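Local coordinates for protein acyl-coenzyme A oxidase acox-1.2 (PDB 5K3J) that desaturates CoA-linked ascaroside pheromone precursors with a five-carbon omega side chain, using FAD and oxygen, in the first step of peroxisomal beta-oxidation, at residues K240-N244 with V420-I426; M296-Q300 with L388-A393. The contacts are given in a common frame with arbitrary orientation. Residue numbers count along the deposited sequence, not the author numbering.

Interaction 1 of 2, residues K240-N244 with V420-I426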
ATOM      1  N   LYS A 240      -5.429  12.191  -7.315  1.00 17.78           N
ATOM      2  CA  LYS A 240      -5.747  11.200  -6.296  1.00 17.73           C
ATOM      3  C   LYS A 240      -4.632  10.167  -6.172  1.00 18.29           C
ATOM      4  O   LYS A 240      -3.714  10.140  -6.995  1.00 17.71           O
ATOM      5  CB  LYS A 240      -7.074  10.513  -6.626  1.00 17.86           C
ATOM      6  CG  LYS A 240      -8.280  11.451  -6.603  1.00 18.30           C
ATOM      7  CD  LYS A 240      -9.384  11.000  -7.552  1.00 19.61           C
ATOM      8  CE  LYS A 240      -8.887  10.960  -8.987  1.00 20.44           C
ATOM      9  NZ  LYS A 240      -9.994  11.017  -9.976  1.00 20.48           N
ATOM     10  N   MET A 241      -4.713   9.327  -5.141  1.00 18.89           N
ATOM     11  CA  MET A 241      -3.767   8.228  -4.958  1.00 20.08           C
ATOM     12  C   MET A 241      -3.691   7.393  -6.230  1.00 20.13           C
ATOM     13  O   MET A 241      -2.615   6.980  -6.662  1.00 20.18           O
ATOM     14  CB  MET A 241      -4.168   7.353  -3.766  1.00 21.61           C
ATOM     15  CG  MET A 241      -3.303   6.112  -3.614  1.00 21.26           C
ATOM     16  SD  MET A 241      -3.682   5.130  -2.149  1.00 20.22           S
ATOM     17  CE  MET A 241      -2.230   4.084  -2.060  1.00 20.88           C
ATOM     18  N   ASN A 242      -4.853   7.165  -6.828  1.00 26.84           N
ATOM     19  CA  ASN A 242      -4.941   6.566  -8.148  1.00 28.28           C
ATOM     20  C   ASN A 242      -6.294   6.881  -8.768  1.00 30.20           C
ATOM     21  O   ASN A 242      -6.986   7.789  -8.310  1.00 30.43           O
ATOM     22  CB  ASN A 242      -4.722   5.057  -8.082  1.00 27.29           C
ATOM     23  CG  ASN A 242      -4.006   4.528  -9.303  1.00 27.79           C
ATOM     24  OD1 ASN A 242      -4.569   4.481 -10.399  1.00 28.38           O
ATOM     25  ND2 ASN A 242      -2.754   4.133  -9.126  1.00 28.91           N
ATOM     26  N   PHE A 243      -6.663   6.120  -9.797  1.00 21.00           N
ATOM     27  CA  PHE A 243      -7.939   6.294 -10.482  1.00 19.57           C
ATOM     28  C   PHE A 243      -8.001   7.674 -11.134  1.00 20.16           C
ATOM     29  O   PHE A 243      -9.065   8.287 -11.206  1.00 24.01           O
ATOM     30  CB  PHE A 243      -9.103   6.097  -9.501  1.00 19.35           C
ATOM     31  CG  PHE A 243     -10.395   5.690 -10.153  1.00 19.98           C
ATOM     32  CD1 PHE A 243     -10.450   4.573 -10.967  1.00 19.60           C
ATOM     33  CD2 PHE A 243     -11.562   6.402  -9.924  1.00 20.54           C
ATOM     34  CE1 PHE A 243     -11.631   4.187 -11.565  1.00 18.12           C
ATOM     35  CE2 PHE A 243     -12.752   6.017 -10.515  1.00 21.99           C
ATOM     36  CZ  PHE A 243     -12.787   4.907 -11.337  1.00 19.95           C
ATOM     37  N   ASN A 244      -6.858   8.149 -11.626  1.00 18.41           N
ATOM     38  CA  ASN A 244      -6.736   9.530 -12.094  1.00 18.11           C
ATOM     39  C   ASN A 244      -7.089   9.770 -13.565  1.00 19.65           C
ATOM     40  O   ASN A 244      -6.971  10.892 -14.057  1.00 20.61           O
ATOM     41  CB  ASN A 244      -5.313  10.039 -11.835  1.00 15.46           C
ATOM     42  CG  ASN A 244      -5.021  10.224 -10.360  1.00 15.23           C
ATOM     43  OD1 ASN A 244      -5.567  11.122  -9.718  1.00 15.51           O
ATOM     44  ND2 ASN A 244      -4.149   9.383  -9.816  1.00 14.62           N
ATOM     45  N   VAL A 420      -0.013   0.390  -9.762  1.00 22.18           N
ATOM     46  CA  VAL A 420      -1.287   0.883 -10.283  1.00 22.96           C
ATOM     47  C   VAL A 420      -2.445   0.052  -9.748  1.00 24.55           C
ATOM     48  O   VAL A 420      -3.383   0.587  -9.147  1.00 30.90           O
ATOM     49  CB  VAL A 420      -1.338   0.849 -11.818  1.00 22.12           C
ATOM     50  CG1 VAL A 420      -2.769   1.095 -12.313  1.00 24.21           C
ATOM     51  CG2 VAL A 420      -0.362   1.850 -12.414  1.00 20.85           C
ATOM     52  N   VAL A 421      -2.366  -1.254  -9.991  1.00 24.93           N
ATOM     53  CA  VAL A 421      -3.342  -2.218  -9.512  1.00 23.10           C
ATOM     54  C   VAL A 421      -3.545  -2.104  -8.013  1.00 21.79           C
ATOM     55  O   VAL A 421      -4.665  -2.250  -7.515  1.00 23.31           O
ATOM     56  CB  VAL A 421      -2.912  -3.658  -9.867  1.00 22.16           C
ATOM     57  CG1 VAL A 421      -3.911  -4.670  -9.320  1.00 21.51           C
ATOM     58  CG2 VAL A 421      -2.767  -3.803 -11.369  1.00 21.45           C
ATOM     59  N   TYR A 422      -2.466  -1.832  -7.292  1.00 19.96           N
ATOM     60  CA  TYR A 422      -2.597  -1.649  -5.860  1.00 20.99           C
ATOM     61  C   TYR A 422      -3.386  -0.379  -5.581  1.00 19.35           C
ATOM     62  O   TYR A 422      -4.380  -0.408  -4.856  1.00 18.80           O
ATOM     63  CB  TYR A 422      -1.248  -1.561  -5.162  1.00 22.39           C
ATOM     64  CG  TYR A 422      -1.409  -1.279  -3.694  1.00 22.88           C
ATOM     65  CD1 TYR A 422      -1.854  -2.271  -2.831  1.00 23.57           C
ATOM     66  CD2 TYR A 422      -1.177  -0.013  -3.178  1.00 22.24           C
ATOM     67  CE1 TYR A 422      -2.040  -2.019  -1.491  1.00 23.89           C
ATOM     68  CE2 TYR A 422      -1.358   0.251  -1.835  1.00 23.58           C
ATOM     69  CZ  TYR A 422      -1.792  -0.760  -0.996  1.00 23.96           C
ATOM     70  OH  TYR A 422      -1.982  -0.528   0.346  1.00 26.94           O
ATOM     71  N   GLY A 423      -2.950   0.735  -6.171  1.00 26.75           N
ATOM     72  CA  GLY A 423      -3.605   2.021  -5.971  1.00 27.22           C
ATOM     73  C   GLY A 423      -5.088   1.996  -6.286  1.00 28.61           C
ATOM     74  O   GLY A 423      -5.897   2.572  -5.563  1.00 28.71           O
ATOM     75  N   ILE A 424      -5.444   1.316  -7.370  1.00 27.62           N
ATOM     76  CA  ILE A 424      -6.835   1.207  -7.797  1.00 29.65           C
ATOM     77  C   ILE A 424      -7.692   0.419  -6.800  1.00 31.22           C
ATOM     78  O   ILE A 424      -8.676   0.938  -6.265  1.00 32.41           O
ATOM     79  CB  ILE A 424      -6.938   0.542  -9.190  1.00 30.68           C
ATOM     80  CG1 ILE A 424      -6.487   1.512 -10.283  1.00 33.41           C
ATOM     81  CG2 ILE A 424      -8.354   0.080  -9.464  1.00 30.78           C
ATOM     82  CD1 ILE A 424      -7.313   2.780 -10.347  1.00 35.15           C
ATOM     83  N   ALA A 425      -7.304  -0.825  -6.540  1.00 36.22           N
ATOM     84  CA  ALA A 425      -8.113  -1.733  -5.735  1.00 34.95           C
ATOM     85  C   ALA A 425      -8.196  -1.328  -4.266  1.00 33.21           C
ATOM     86  O   ALA A 425      -9.244  -1.482  -3.638  1.00 32.32           O
ATOM     87  CB  ALA A 425      -7.570  -3.143  -5.852  1.00 36.59           C
ATOM     88  N   ILE A 426      -7.095  -0.810  -3.726  1.00 32.10           N
ATOM     89  CA  ILE A 426      -7.016  -0.473  -2.304  1.00 32.46           C
ATOM     90  C   ILE A 426      -8.061   0.571  -1.925  1.00 29.51           C
ATOM     91  O   ILE A 426      -8.438   0.691  -0.760  1.00 31.51           O
ATOM     92  CB  ILE A 426      -5.612   0.045  -1.908  1.00 32.94           C
ATOM     93  CG1 ILE A 426      -5.414  -0.016  -0.389  1.00 36.34           C
ATOM     94  CG2 ILE A 426      -5.374   1.458  -2.442  1.00 32.08           C
ATOM     95  CD1 ILE A 426      -5.625  -1.382   0.197  1.00 37.35           C
TER
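Gly423 leaves a hollow on the flank of the short helix 418-426, and the side chain of Asn242 drops into it. The two CA atoms, Asn242 and Gly423, come within 5.2 Å; Asn242 CB rests 3.6 Å from Gly423 C, and a beta carbon on Gly423 would collide with Asn242 ND2. Ile424 and Val420 flank this hollow. Ile424 pushes CD1 to 3.2 Å from Asn242 OD1 and to 3.7 Å from Phe243 CD1, meeting the phenyl ring at its edge. Val420 O lies 3.6 Å from Asn242 ND2, a contact and not a hydrogen bond. A second bump from the loop, Met241, fully extended, lies across Tyr422 and Ile426, with CE 3.9 Å from Tyr422 CE2 and SD 4.1 Å from Ile426 CG2. In the acyl-CoA oxidase fold this fits a loop of the beta-domain, between strands 232-236 and 248-253, against the C-terminal part of the alpha-helical C-alpha1 domain, close to the flavin and substrate: Phe243 touches the bound ascaroside-CoA. The loop holds its own shape. Asn244 pairs with the backbone of Lys240 through OD1 to Lys240 N (2.6 Å) and ND2 to Lys240 O (3.0 Å), while Phe243 N donates to Asn242 OD1 at 2.7 Å. Beyond the methionine, the second subunit packs against this patch: its Glu401 hydrogen-bonds Tyr422 OH, and its Arg404 packs on Met241 and Ile426.

Interaction 2 of 2, residues M296-Q300 with L388-A393. With 6QA (~{S}-[2-[3-[[(2~{R})-4-[[[(2~{R},3~{S},4~{R},5~{R})-5-(6-aminopurin-9-yl)-4-oxidanyl-3-phosphonooxy-oxolan-2-yl]methoxy-oxidanyl-phosphoryl]oxy-oxidanyl-phosphoryl]oxy-3,3-dimethyl-2-oxidanyl-butanoyl]amino]propanoylamino]ethyl] 5-[(2~{R},3~{R},5~{R},6~{S})-6-methyl-3,5-bis(oxidanyl)oxan-2-yl]oxypentanethioate), chain E.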
ATOM      1  N   MET A 296     -17.670  -6.959  -5.283  1.00 53.62           N
ATOM      2  CA  MET A 296     -16.224  -6.740  -5.188  1.00 49.48           C
ATOM      3  C   MET A 296     -15.438  -7.898  -4.576  1.00 49.19           C
ATOM      4  O   MET A 296     -14.217  -7.851  -4.531  1.00 56.05           O
ATOM      5  CB  MET A 296     -15.925  -5.452  -4.414  1.00 45.54           C
ATOM      6  CG  MET A 296     -16.866  -5.152  -3.268  1.00 47.23           C
ATOM      7  SD  MET A 296     -16.570  -3.489  -2.630  1.00 41.84           S
ATOM      8  CE  MET A 296     -14.836  -3.618  -2.208  1.00 39.10           C
ATOM      9  N   ALA A 297     -16.120  -8.938  -4.114  1.00 32.25           N
ATOM     10  CA  ALA A 297     -15.407 -10.159  -3.761  1.00 28.27           C
ATOM     11  C   ALA A 297     -14.853 -10.757  -5.051  1.00 29.83           C
ATOM     12  O   ALA A 297     -13.710 -11.214  -5.104  1.00 27.49           O
ATOM     13  CB  ALA A 297     -16.311 -11.148  -3.043  1.00 27.31           C
ATOM     14  N   MET A 298     -15.680 -10.726  -6.091  1.00 43.97           N
ATOM     15  CA  MET A 298     -15.291 -11.136  -7.431  1.00 46.63           C
ATOM     16  C   MET A 298     -14.186 -10.243  -7.981  1.00 45.90           C
ATOM     17  O   MET A 298     -13.163 -10.728  -8.463  1.00 46.17           O
ATOM     18  CB  MET A 298     -16.503 -11.093  -8.355  1.00 50.77           C
ATOM     19  CG  MET A 298     -16.181 -11.308  -9.817  1.00 55.31           C
ATOM     20  SD  MET A 298     -15.663 -12.993 -10.159  1.00 58.16           S
ATOM     21  CE  MET A 298     -17.156 -13.874  -9.719  1.00 58.08           C
ATOM     22  N   GLU A 299     -14.406  -8.933  -7.900  1.00 40.84           N
ATOM     23  CA  GLU A 299     -13.519  -7.943  -8.504  1.00 39.20           C
ATOM     24  C   GLU A 299     -12.193  -7.798  -7.753  1.00 35.58           C
ATOM     25  O   GLU A 299     -11.133  -7.657  -8.369  1.00 32.99           O
ATOM     26  CB  GLU A 299     -14.222  -6.590  -8.571  1.00 39.80           C
ATOM     27  CG  GLU A 299     -13.421  -5.505  -9.261  1.00 40.87           C
ATOM     28  CD  GLU A 299     -14.069  -4.142  -9.140  1.00 42.25           C
ATOM     29  OE1 GLU A 299     -14.731  -3.890  -8.112  1.00 44.31           O
ATOM     30  OE2 GLU A 299     -13.918  -3.321 -10.071  1.00 43.57           O
ATOM     31  N   GLN A 300     -12.248  -7.826  -6.423  1.00 36.89           N
ATOM     32  CA  GLN A 300     -11.028  -7.792  -5.630  1.00 38.58           C
ATOM     33  C   GLN A 300     -10.414  -9.182  -5.597  1.00 39.13           C
ATOM     34  O   GLN A 300      -9.383  -9.401  -4.965  1.00 41.95           O
ATOM     35  CB  GLN A 300     -11.299  -7.276  -4.212  1.00 37.33           C
ATOM     36  CG  GLN A 300     -11.821  -5.860  -4.118  1.00 39.56           C
ATOM     37  CD  GLN A 300     -10.717  -4.835  -4.026  1.00 38.22           C
ATOM     38  OE1 GLN A 300      -9.613  -5.134  -3.577  1.00 40.72           O
ATOM     39  NE2 GLN A 300     -11.010  -3.614  -4.451  1.00 36.04           N
ATOM     40  N   LEU A 388     -17.623  -8.831   4.041  1.00 34.49           N
ATOM     41  CA  LEU A 388     -16.987  -9.496   2.912  1.00 39.04           C
ATOM     42  C   LEU A 388     -16.140  -8.523   2.093  1.00 38.27           C
ATOM     43  O   LEU A 388     -15.020  -8.851   1.710  1.00 33.38           O
ATOM     44  CB  LEU A 388     -18.033 -10.160   2.016  1.00 42.00           C
ATOM     45  CG  LEU A 388     -17.501 -11.251   1.086  1.00 47.86           C
ATOM     46  CD1 LEU A 388     -16.820 -12.332   1.899  1.00 49.08           C
ATOM     47  CD2 LEU A 388     -18.616 -11.842   0.238  1.00 51.25           C
ATOM     48  N   LYS A 389     -16.659  -7.326   1.832  1.00 31.07           N
ATOM     49  CA  LYS A 389     -15.905  -6.344   1.057  1.00 27.89           C
ATOM     50  C   LYS A 389     -14.723  -5.803   1.859  1.00 26.59           C
ATOM     51  O   LYS A 389     -13.688  -5.467   1.295  1.00 29.40           O
ATOM     52  CB  LYS A 389     -16.819  -5.203   0.603  1.00 29.43           C
ATOM     53  CG  LYS A 389     -17.357  -4.339   1.730  1.00 28.72           C
ATOM     54  CD  LYS A 389     -17.122  -2.858   1.455  1.00 29.45           C
ATOM     55  CE  LYS A 389     -15.709  -2.426   1.831  1.00 27.22           C
ATOM     56  NZ  LYS A 389     -15.437  -1.001   1.482  1.00 27.35           N
ATOM     57  N   SER A 390     -14.880  -5.735   3.175  1.00 38.01           N
ATOM     58  CA  SER A 390     -13.836  -5.200   4.038  1.00 38.63           C
ATOM     59  C   SER A 390     -12.637  -6.143   4.128  1.00 42.39           C
ATOM     60  O   SER A 390     -11.505  -5.744   3.856  1.00 39.22           O
ATOM     61  CB  SER A 390     -14.389  -4.921   5.435  1.00 37.81           C
ATOM     62  OG  SER A 390     -15.353  -3.885   5.391  1.00 39.88           O
ATOM     63  N   VAL A 391     -12.895  -7.392   4.506  1.00 46.06           N
ATOM     64  CA  VAL A 391     -11.835  -8.390   4.639  1.00 46.15           C
ATOM     65  C   VAL A 391     -11.150  -8.653   3.302  1.00 48.41           C
ATOM     66  O   VAL A 391      -9.921  -8.713   3.226  1.00 49.37           O
ATOM     67  CB  VAL A 391     -12.377  -9.718   5.204  1.00 50.65           C
ATOM     68  CG1 VAL A 391     -11.351 -10.833   5.044  1.00 50.90           C
ATOM     69  CG2 VAL A 391     -12.758  -9.553   6.665  1.00 52.16           C
ATOM     70  N   VAL A 392     -11.951  -8.797   2.250  1.00 41.98           N
ATOM     71  CA  VAL A 392     -11.431  -9.089   0.922  1.00 45.42           C
ATOM     72  C   VAL A 392     -10.529  -7.967   0.414  1.00 46.71           C
ATOM     73  O   VAL A 392      -9.398  -8.222   0.015  1.00 52.66           O
ATOM     74  CB  VAL A 392     -12.575  -9.335  -0.081  1.00 47.35           C
ATOM     75  CG1 VAL A 392     -12.090  -9.147  -1.490  1.00 47.82           C
ATOM     76  CG2 VAL A 392     -13.147 -10.737   0.098  1.00 46.88           C
ATOM     77  N   ALA A 393     -11.021  -6.731   0.448  1.00 50.73           N
ATOM     78  CA  ALA A 393     -10.243  -5.585  -0.027  1.00 46.47           C
ATOM     79  C   ALA A 393      -8.960  -5.399   0.780  1.00 41.38           C
ATOM     80  O   ALA A 393      -7.918  -5.026   0.233  1.00 38.89           O
ATOM     81  CB  ALA A 393     -11.078  -4.310   0.021  1.00 47.22           C
TER
HETATM   82  P26 6QA E 703     -27.608   4.984   8.356  1.00 90.58           P
HETATM   83  P29 6QA E 703     -29.438   4.091  10.583  1.00 86.58           P
HETATM   84  P50 6QA E 703     -29.047  -2.159  13.749  1.00112.46           P
HETATM   85  O01 6QA E 703     -14.687  -0.989  -7.961  1.00 50.87           O
HETATM   86  C02 6QA E 703     -16.028  -0.467  -8.090  1.00 45.64           C
HETATM   87  C03 6QA E 703     -15.821   1.044  -7.897  1.00 45.10           C
HETATM   88  O04 6QA E 703     -16.992   1.691  -7.693  1.00 44.72           O
HETATM   89  C05 6QA E 703     -17.520   1.603  -6.408  1.00 47.76           C
HETATM   90  C06 6QA E 703     -17.652   3.046  -5.848  1.00 47.56           C
HETATM   91  C07 6QA E 703     -18.874   3.070  -4.900  1.00 48.76           C
HETATM   92  C08 6QA E 703     -19.396   4.502  -4.808  1.00 49.84           C
HETATM   93  C09 6QA E 703     -19.388   4.980  -3.416  1.00 49.74           C
HETATM   94  S10 6QA E 703     -21.019   5.697  -2.863  1.00 51.99           S
HETATM   95  C11 6QA E 703     -21.647   4.992  -1.313  1.00 46.57           C
HETATM   96  C12 6QA E 703     -20.650   4.238  -0.484  1.00 43.07           C
HETATM   97  N13 6QA E 703     -20.731   4.731   0.839  1.00 45.35           N
HETATM   98  C14 6QA E 703     -21.156   3.887   1.937  1.00 49.09           C
HETATM   99  C15 6QA E 703     -21.219   4.463   3.396  1.00 54.71           C
HETATM  100  C16 6QA E 703     -22.686   4.278   3.911  1.00 59.95           C
HETATM  101  N17 6QA E 703     -22.716   3.736   5.283  1.00 65.17           N
HETATM  102  C18 6QA E 703     -23.917   3.989   6.091  1.00 73.70           C
HETATM  103  C19 6QA E 703     -23.981   3.438   7.514  1.00 80.37           C
HETATM  104  O20 6QA E 703     -22.728   2.892   7.857  1.00 82.15           O
HETATM  105  C21 6QA E 703     -25.074   2.341   7.655  1.00 83.77           C
HETATM  106  C22 6QA E 703     -25.080   2.033   9.216  1.00 85.34           C
HETATM  107  C23 6QA E 703     -24.690   1.115   6.763  1.00 78.42           C
HETATM  108  C24 6QA E 703     -26.486   2.762   7.259  1.00 86.07           C
HETATM  109  O25 6QA E 703     -27.199   3.370   8.356  1.00 84.07           O
HETATM  110  O27 6QA E 703     -26.385   5.912   8.342  1.00 84.95           O
HETATM  111  O28 6QA E 703     -28.522   5.224   9.777  1.00 95.15           O
HETATM  112  O30 6QA E 703     -30.908   4.463  10.364  1.00 79.34           O
HETATM  113  O31 6QA E 703     -29.053   2.557  10.013  1.00 91.89           O
HETATM  114  C32 6QA E 703     -28.626   1.551  10.852  1.00 89.34           C
HETATM  115  C33 6QA E 703     -29.846   0.554  11.043  1.00 92.10           C
HETATM  116  O34 6QA E 703     -30.443   0.347   9.933  1.00 92.25           O
HETATM  117  C35 6QA E 703     -30.248  -1.204   9.484  1.00 88.92           C
HETATM  118  N36 6QA E 703     -29.684  -1.232   8.124  1.00 85.42           N
HETATM  119  C37 6QA E 703     -28.685  -0.470   7.672  1.00 89.93           C
HETATM  120  N38 6QA E 703     -28.421  -0.732   6.392  1.00 81.66           N
HETATM  121  C39 6QA E 703     -29.287  -1.704   5.984  1.00 81.50           C
HETATM  122  C40 6QA E 703     -30.097  -2.021   7.075  1.00 84.99           C
HETATM  123  N41 6QA E 703     -31.061  -2.970   6.933  1.00 86.01           N
HETATM  124  C42 6QA E 703     -31.219  -3.590   5.763  1.00 85.72           C
HETATM  125  N43 6QA E 703     -30.459  -3.307   4.685  1.00 81.54           N
HETATM  126  C44 6QA E 703     -29.498  -2.385   4.751  1.00 81.58           C
HETATM  127  N45 6QA E 703     -28.672  -2.077   3.578  1.00 77.48           N
HETATM  128  C46 6QA E 703     -29.479  -1.780  10.356  1.00 91.30           C
HETATM  129  O47 6QA E 703     -30.124  -3.029  10.879  1.00 96.43           O
HETATM  130  C48 6QA E 703     -29.277  -0.799  11.508  1.00 96.39           C
HETATM  131  O49 6QA E 703     -29.928  -1.218  12.662  1.00100.31           O
HETATM  132  O51 6QA E 703     -28.893  -1.399  15.033  1.00 94.74           O
HETATM  133  O52 6QA E 703     -27.663  -2.482  13.160  1.00101.91           O
HETATM  134  O53 6QA E 703     -29.765  -3.461  13.978  1.00 99.62           O
HETATM  135  O54 6QA E 703     -29.117   4.153  12.055  1.00 84.32           O
HETATM  136  O55 6QA E 703     -28.483   5.296   7.156  1.00 93.63           O
HETATM  137  O56 6QA E 703     -24.819   4.632   5.641  1.00 68.79           O
HETATM  138  O57 6QA E 703     -21.469   2.756   1.763  1.00 52.24           O
HETATM  139  O58 6QA E 703     -18.344   4.887  -2.780  1.00 46.08           O
HETATM  140  O59 6QA E 703     -15.193   1.641  -9.064  1.00 41.16           O
HETATM  141  C60 6QA E 703     -15.932   1.402 -10.267  1.00 40.44           C
HETATM  142  C61 6QA E 703     -15.160   2.174 -11.313  1.00 39.77           C
HETATM  143  C62 6QA E 703     -16.064  -0.120 -10.539  1.00 44.63           C
HETATM  144  C63 6QA E 703     -16.626  -0.840  -9.387  1.00 44.83           C
HETATM  145  O64 6QA E 703     -16.959  -0.325 -11.688  1.00 49.78           O
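Two helices of the C-alpha1 domain, in the helical core of the acyl-CoA oxidase fold, meet here between the ascaroside end of the substrate pocket and the ATP site. The short segments 296-300 and 388-393 run in the same direction, 8° apart, with their axes 9.4 Å from each other at closest approach. Val392 and the two alanines meet the longer Met296, Leu388 and Gln300 in the seam. Val392 points toward 296-300, its CG1 lying 3.4 Å from Gln300 CB, 4.1 Å from Ala297 CA and 3.9 Å from Met296 O. Ala297 CB sits 4.1 Å from Leu388 CD2, and Met296 SD lies 3.7 Å from Lys389 CB. The end of Lys389 leads away, NZ bonding to O of Gly433 and Gly428; Gln300 keeps OE1 3.6 Å from Ala393 CA while its NE2 bonds to Ala425 O. The other faces meet neighbouring helices and ligands: Met298 packs on helix 343-363, whereas Ser390 and Val391 belong to the ATP pocket, Ser390 O making a weak hydrogen bond to the nucleotide. Glu299, important for binding this substrate and thus for specificity, takes no part in the seam; its extended side chain reaches the dihydroxylated sugar ring of the bound ascaroside-CoA, where 6QA O01 donates a hydrogen bond to Glu299 OE1 at 2.9 Å.

How the interactions relate
From the N terminus, the chain first passes 240-244, a loop between strands 232-236 and 248-253 of the beta-domain, then enters helix 287-315 with 296-300. Helix 379-405 brings 388-393 back alongside it, so interaction 2 closes its loop first, with 87 residues between its ends. The following helix, 418-426, returns to the beta-domain loop and closes interaction 1 after 175 residues; the smaller loop thus lies wholly within the larger. Interaction 2 joins helices inside C-alpha1, interaction 1 ties that domain to the beta-domain. Their centres are 15 Å apart, and a probable hydrogen bond, Gln300 NE2 to Ala425 O at 2.9 Å, connects them.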